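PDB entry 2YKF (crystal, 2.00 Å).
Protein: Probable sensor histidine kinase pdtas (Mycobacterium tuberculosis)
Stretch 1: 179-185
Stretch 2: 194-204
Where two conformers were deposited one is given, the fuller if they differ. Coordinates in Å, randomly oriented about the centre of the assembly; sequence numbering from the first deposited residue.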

# COMPACT_ATOMS: atom_id res chain seq x y z
N ALA A 179 1.37 2.99 5.46
CA ALA A 179 1.97 4.31 5.72
C ALA A 179 1.58 5.39 4.66
O ALA A 179 1.16 6.50 5.00
N GLY A 180 1.68 5.05 3.37
CA GLY A 180 1.34 6.04 2.35
C GLY A 180 -0.09 6.54 2.37
O GLY A 180 -0.37 7.66 1.88
N ASP A 181 -1.01 5.71 2.88
CA ASP A 181 -2.41 6.13 3.02
C ASP A 181 -2.61 7.39 3.85
O ASP A 181 -3.58 8.14 3.64
N GLY A 182 -1.79 7.59 4.89
CA GLY A 182 -1.97 8.77 5.75
C GLY A 182 -1.15 8.50 7.03
O GLY A 182 -1.27 7.44 7.64
N PHE A 183 -0.33 9.45 7.41
CA PHE A 183 0.60 9.23 8.52
C PHE A 183 0.57 10.44 9.41
O PHE A 183 0.65 11.59 8.88
N ILE A 184 0.45 10.22 10.73
CA ILE A 184 0.43 11.32 11.75
C ILE A 184 1.41 10.96 12.87
O ILE A 184 1.41 9.81 13.33
N ARG A 185 2.27 11.90 13.27
CA ARG A 185 3.14 11.67 14.41
C ARG A 185 2.60 12.51 15.57
O ARG A 185 2.38 13.71 15.41
N TYR A 194 3.49 16.08 13.20
CA TYR A 194 3.54 16.01 11.71
C TYR A 194 2.33 15.25 11.25
O TYR A 194 1.98 14.22 11.88
N ALA A 195 1.70 15.76 10.18
CA ALA A 195 0.58 15.06 9.48
C ALA A 195 0.83 15.11 7.97
O ALA A 195 1.09 16.20 7.39
N SER A 196 0.83 13.94 7.33
CA SER A 196 1.14 13.88 5.91
C SER A 196 -0.00 14.54 5.10
O SER A 196 -1.12 14.81 5.65
N PRO A 197 0.25 14.85 3.81
CA PRO A 197 -0.83 15.40 3.02
C PRO A 197 -2.08 14.49 3.02
O PRO A 197 -3.24 14.97 3.13
N ASN A 198 -1.87 13.18 2.89
CA ASN A 198 -3.00 12.21 2.90
C ASN A 198 -3.77 12.18 4.17
O ASN A 198 -5.02 12.01 4.18
N ALA A 199 -3.06 12.38 5.28
CA ALA A 199 -3.75 12.38 6.54
C ALA A 199 -4.63 13.63 6.61
O ALA A 199 -5.81 13.58 7.05
N LEU A 200 -4.08 14.75 6.19
CA LEU A 200 -4.83 16.04 6.22
C LEU A 200 -6.03 15.92 5.27
O LEU A 200 -7.12 16.45 5.56
N SER A 201 -5.81 15.31 4.11
CA SER A 201 -6.93 15.00 3.17
C SER A 201 -8.06 14.22 3.86
O SER A 201 -9.21 14.65 3.84
N ALA A 202 -7.72 13.14 4.54
CA ALA A 202 -8.71 12.37 5.21
C ALA A 202 -9.43 13.22 6.26
O ALA A 202 -10.66 13.20 6.34
N TYR A 203 -8.68 13.96 7.08
CA TYR A 203 -9.37 14.83 8.11
C TYR A 203 -10.26 15.89 7.47
O TYR A 203 -11.30 16.23 8.04
N HIS A 204 -9.88 16.43 6.30
CA HIS A 204 -10.81 17.36 5.59
C HIS A 204 -12.11 16.68 5.15
O HIS A 204 -13.21 17.24 5.31

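Two short antiparallel strands set the frame, and the helix that follows the second runs nearly at right angles to the first, their axes 7.4 Å apart at closest approach. The backbone bonds Arg185 N to Tyr194 O (2.7 Å) and Ser196 N to Phe183 O (2.8 Å) fix the register, helped by a weak one from Tyr194 N to Arg185 O (3.4 Å).

On one face of the sheet Ile184 is the main bump. With chi1 m and chi2 t, it lays CG1 3.9 Å from Ala199 CB and 4.2 Å from Ala195 CB, and extends CD1 to 3.8 Å from Tyr203 CE1. The two alanines offer only methyl groups, leaving a shallow hollow for the branched chain, while the end of the Tyr203 ring comes in from one helical turn beyond Ala199. On the other face, Phe183 and Tyr194, both t, meet edge to edge, with Phe183 CD2 3.9 Å from Tyr194 CD2. Arg185 shares that face at its base, CB lying 4.4 Å from Tyr194 CB, but its end leads away.

Where the helix begins, Gly182 lets the chains close in: its CA lies 3.8 Å from Ala199 N. A CB here would sit tightly, 3.4 Å from Ala199 CA, and its backbone angles by themselves call for glycine.

Ser196, a p rotamer pointing toward the first stretch, suits the N-cap because its short hydroxyl can fold back to the helix. OG accepts from Ala199 N (3.3 Å) and from Phe183 N (2.9 Å), and lies 3.0 Å from the O of water 1, which donates to Ala179 O at 3.1 Å. Asn198, m, packs CB 3.1 Å from Asp181 O, and its amide reaches on so that ND2 donates to Gly180 O (2.7 Å), tying the helix to the 3-10 turn.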

# COMPACT_ATOMS: atom_id res chain seq x y z
CB ALA A 179 3.53 4.14 5.84
CB ASP A 181 -3.30 4.98 3.57
CG ASP A 181 -3.32 3.75 2.63
OD1 ASP A 181 -3.15 3.90 1.37
OD2 ASP A 181 -3.51 2.62 3.12
CB PHE A 183 2.03 9.09 7.99
CG PHE A 183 3.07 8.96 9.09
CD1 PHE A 183 3.25 7.78 9.71
CD2 PHE A 183 3.77 10.08 9.54
CE1 PHE A 183 4.24 7.64 10.75
CE2 PHE A 183 4.70 9.97 10.57
CZ PHE A 183 4.93 8.76 11.18
CB ILE A 184 -0.96 11.41 12.39
CG1 ILE A 184 -1.95 12.08 11.43
CG2 ILE A 184 -0.96 12.26 13.70
CD1 ILE A 184 -3.44 11.87 11.78
CB ARG A 185 4.59 12.01 14.08
CG ARG A 185 5.56 11.86 15.25
CD ARG A 185 5.71 10.42 15.66
NE ARG A 185 5.86 10.32 17.11
CZ ARG A 185 7.01 10.45 17.77
NH1 ARG A 185 8.13 10.67 17.10
NH2 ARG A 185 7.03 10.33 19.08
CB TYR A 194 4.82 15.28 11.18
CG TYR A 194 4.78 15.12 9.68
CD1 TYR A 194 5.05 16.21 8.84
CD2 TYR A 194 4.32 13.92 9.09
CE1 TYR A 194 4.97 16.11 7.46
CE2 TYR A 194 4.23 13.79 7.73
CZ TYR A 194 4.55 14.88 6.92
OH TYR A 194 4.43 14.77 5.58
CB ALA A 195 -0.79 15.73 9.83
CB SER A 196 1.37 12.41 5.50
OG SER A 196 0.14 11.71 5.62
CB PRO A 197 -0.19 15.48 1.61
CG PRO A 197 1.22 15.94 1.94
CD PRO A 197 1.54 14.98 3.10
CB ASN A 198 -2.49 10.79 2.54
CG ASN A 198 -2.47 10.58 1.05
OD1 ASN A 198 -2.96 11.44 0.30
ND2 ASN A 198 -1.88 9.48 0.59
CB ALA A 199 -2.76 12.33 7.67
CB LEU A 200 -3.97 17.19 5.69
CG LEU A 200 -3.36 18.32 6.54
CD1 LEU A 200 -1.81 18.28 6.52
CD2 LEU A 200 -3.88 19.66 5.97
CB SER A 201 -6.39 14.25 1.92
OG SER A 201 -5.76 15.25 1.14
CB ALA A 202 -8.08 11.10 5.83
CB TYR A 203 -8.36 15.50 9.07
CG TYR A 203 -8.10 14.63 10.30
CD1 TYR A 203 -7.28 13.46 10.22
CD2 TYR A 203 -8.72 14.91 11.50
CE1 TYR A 203 -7.11 12.62 11.34
CE2 TYR A 203 -8.55 14.05 12.63
CZ TYR A 203 -7.76 12.95 12.55
OH TYR A 203 -7.62 12.16 13.67
CB HIS A 204 -10.15 17.99 4.34
CG HIS A 204 -9.05 18.92 4.65
ND1 HIS A 204 -8.02 19.17 3.77
CD2 HIS A 204 -8.79 19.66 5.76
CE1 HIS A 204 -7.16 20.01 4.33
NE2 HIS A 204 -7.61 20.32 5.54
O HOH W 1 1.27 9.41 4.06